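Local coordinates for Serine/threonine-protein kinase Tel1 (Chaetomium thermophilum, PDB 6SKY) that probably phosphorylates serine and threonine residues that precede glutamine in proteins, activating checkpoint signalling when DNA is damaged, at residues L2438-T2443 and T2490-K2495. Numbering follows the deposited sequence.
Sequences LQDHNT and TDKIAK
In the alpha-helical FAT region of Tel1, the loop between helices 2431-2434 and 2444-2459 rests against helix 2483-2497 through L2438 and D2440. The pairing illustrates how a connecting loop docks on a helix: one apolar side chain goes inward and one charge stays near the surface. L2438 and I2493 point their ends at each other, tip to tip, with L2438 CD1 4.0 Å from I2493 CD1. That same methyl lies 3.9 Å from T2490 OG1, where the two side chains meet at about a right angle. The threonine hydroxyl bonds to the backbone oxygen of R2486, one turn earlier, which satisfies this buried polar atom within its own helix. I2450 of helix 2444-2459 touches both L2438 and I2493, so the apolar cluster is shared by the loop and two helices. On the more exposed side, the straight chain of K2492 crosses the D2440 side chain at about a right angle and forms a salt bridge, K2492 NZ 3.5 Å from D2440 OD2. A chi1 of 43° tucks D2440 CG between its own backbone N and carbonyl carbon, and OD2 meets the lysine from there. R2488 NE also pairs with OD2, so two basic residues one turn apart on the helix probably stabilise the aspartate's negative charge. Such joining of successive helices by short loops and apolar contacts belongs to the alpha-solenoid architecture of the FAT region in PIKK-family kinases.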
loop_
_atom_site.group_PDB
_atom_site.type_symbol
_atom_site.label_atom_id
_atom_site.label_comp_id
_atom_site.label_asym_id
_atom_site.label_seq_id
_atom_site.Cartn_x
_atom_site.Cartn_y
_atom_site.Cartn_z
ATOM N N LEU A 2438 16.215 41.842 17.522
ATOM C CA LEU A 2438 15.971 43.184 18.021
ATOM C C LEU A 2438 17.075 44.124 17.574
ATOM O O LEU A 2438 18.256 43.787 17.634
ATOM C CB LEU A 2438 15.891 43.182 19.540
ATOM C CG LEU A 2438 14.668 42.538 20.158
ATOM C CD1 LEU A 2438 14.777 42.574 21.650
ATOM C CD2 LEU A 2438 13.450 43.281 19.708
ATOM N N GLN A 2439 16.678 45.307 17.119
ATOM C CA GLN A 2439 17.604 46.370 16.773
ATOM C C GLN A 2439 16.880 47.692 16.928
ATOM O O GLN A 2439 15.651 47.744 16.964
ATOM C CB GLN A 2439 18.146 46.211 15.357
ATOM C CG GLN A 2439 19.339 45.304 15.280
ATOM C CD GLN A 2439 19.795 45.083 13.879
ATOM O OE1 GLN A 2439 19.230 45.634 12.941
ATOM N NE2 GLN A 2439 20.825 44.272 13.717
ATOM N N ASP A 2440 17.645 48.763 17.036
ATOM C CA ASP A 2440 17.074 50.099 17.146
ATOM C C ASP A 2440 17.301 50.792 15.807
ATOM O O ASP A 2440 18.331 51.425 15.580
ATOM C CB ASP A 2440 17.678 50.868 18.303
ATOM C CG ASP A 2440 19.164 50.707 18.384
ATOM O OD1 ASP A 2440 19.673 49.693 17.869
ATOM O OD2 ASP A 2440 19.826 51.590 18.962
ATOM N N HIS A 2441 16.321 50.658 14.916
ATOM C CA HIS A 2441 16.432 51.177 13.568
ATOM C C HIS A 2441 15.298 52.100 13.162
ATOM O O HIS A 2441 15.377 52.691 12.081
ATOM C CB HIS A 2441 16.513 50.027 12.558
ATOM C CG HIS A 2441 17.876 49.426 12.444
ATOM N ND1 HIS A 2441 18.960 49.914 13.138
ATOM C CD2 HIS A 2441 18.333 48.383 11.716
ATOM C CE1 HIS A 2441 20.028 49.197 12.843
ATOM N NE2 HIS A 2441 19.675 48.261 11.982
ATOM N N ASN A 2442 14.256 52.239 13.974
ATOM C CA ASN A 2442 13.109 53.100 13.712
ATOM C C ASN A 2442 12.287 52.649 12.511
ATOM O O ASN A 2442 11.412 53.393 12.057
ATOM C CB ASN A 2442 13.527 54.560 13.521
ATOM C CG ASN A 2442 12.509 55.526 14.063
ATOM O OD1 ASN A 2442 11.896 55.276 15.097
ATOM N ND2 ASN A 2442 12.316 56.635 13.366
ATOM N N THR A 2443 12.540 51.456 11.984
ATOM C CA THR A 2443 11.705 50.899 10.937
ATOM C C THR A 2443 10.367 50.460 11.521
ATOM O O THR A 2443 10.169 50.444 12.735
ATOM C CB THR A 2443 12.403 49.718 10.275
ATOM O OG1 THR A 2443 13.818 49.892 10.373
ATOM C CG2 THR A 2443 12.024 49.633 8.814
ATOM N N THR A 2490 17.514 45.974 23.460
ATOM C CA THR A 2490 17.127 45.238 24.654
ATOM C C THR A 2490 17.267 46.096 25.902
ATOM O O THR A 2490 16.479 45.949 26.839
ATOM C CB THR A 2490 17.951 43.966 24.773
ATOM O OG1 THR A 2490 18.111 43.389 23.477
ATOM C CG2 THR A 2490 17.237 42.973 25.637
ATOM N N ASP A 2491 18.224 47.023 25.921
ATOM C CA ASP A 2491 18.341 47.928 27.058
ATOM C C ASP A 2491 17.144 48.861 27.149
ATOM O O ASP A 2491 16.656 49.143 28.248
ATOM C CB ASP A 2491 19.633 48.727 26.954
ATOM C CG ASP A 2491 20.433 48.705 28.232
ATOM O OD1 ASP A 2491 19.894 48.258 29.262
ATOM O OD2 ASP A 2491 21.607 49.129 28.205
ATOM N N LYS A 2492 16.658 49.354 26.010
ATOM C CA LYS A 2492 15.455 50.187 26.040
ATOM C C LYS A 2492 14.250 49.400 26.536
ATOM O O LYS A 2492 13.448 49.913 27.328
ATOM C CB LYS A 2492 15.173 50.768 24.659
ATOM C CG LYS A 2492 16.278 51.651 24.137
ATOM C CD LYS A 2492 16.031 52.049 22.705
ATOM C CE LYS A 2492 17.305 52.559 22.066
ATOM N NZ LYS A 2492 17.084 52.992 20.664
ATOM N N ILE A 2493 14.105 48.150 26.088
ATOM C CA ILE A 2493 12.989 47.331 26.560
ATOM C C ILE A 2493 13.108 47.069 28.056
ATOM O O ILE A 2493 12.105 47.031 28.769
ATOM C CB ILE A 2493 12.896 46.015 25.770
ATOM C CG1 ILE A 2493 12.506 46.279 24.330
ATOM C CG2 ILE A 2493 11.865 45.097 26.380
ATOM C CD1 ILE A 2493 12.287 45.026 23.557
ATOM N N ALA A 2494 14.331 46.885 28.558
ATOM C CA ALA A 2494 14.510 46.664 29.990
ATOM C C ALA A 2494 14.145 47.905 30.795
ATOM O O ALA A 2494 13.488 47.810 31.842
ATOM C CB ALA A 2494 15.946 46.249 30.277
ATOM N N LYS A 2495 14.578 49.077 30.328
ATOM C CA LYS A 2495 14.198 50.318 30.989
ATOM C C LYS A 2495 12.690 50.490 31.002
ATOM O O LYS A 2495 12.125 50.986 31.980
ATOM C CB LYS A 2495 14.854 51.507 30.298
ATOM C CG LYS A 2495 16.359 51.528 30.369
ATOM C CD LYS A 2495 16.920 52.463 29.313
ATOM C CE LYS A 2495 18.418 52.298 29.157
ATOM N NZ LYS A 2495 18.902 52.866 27.872
#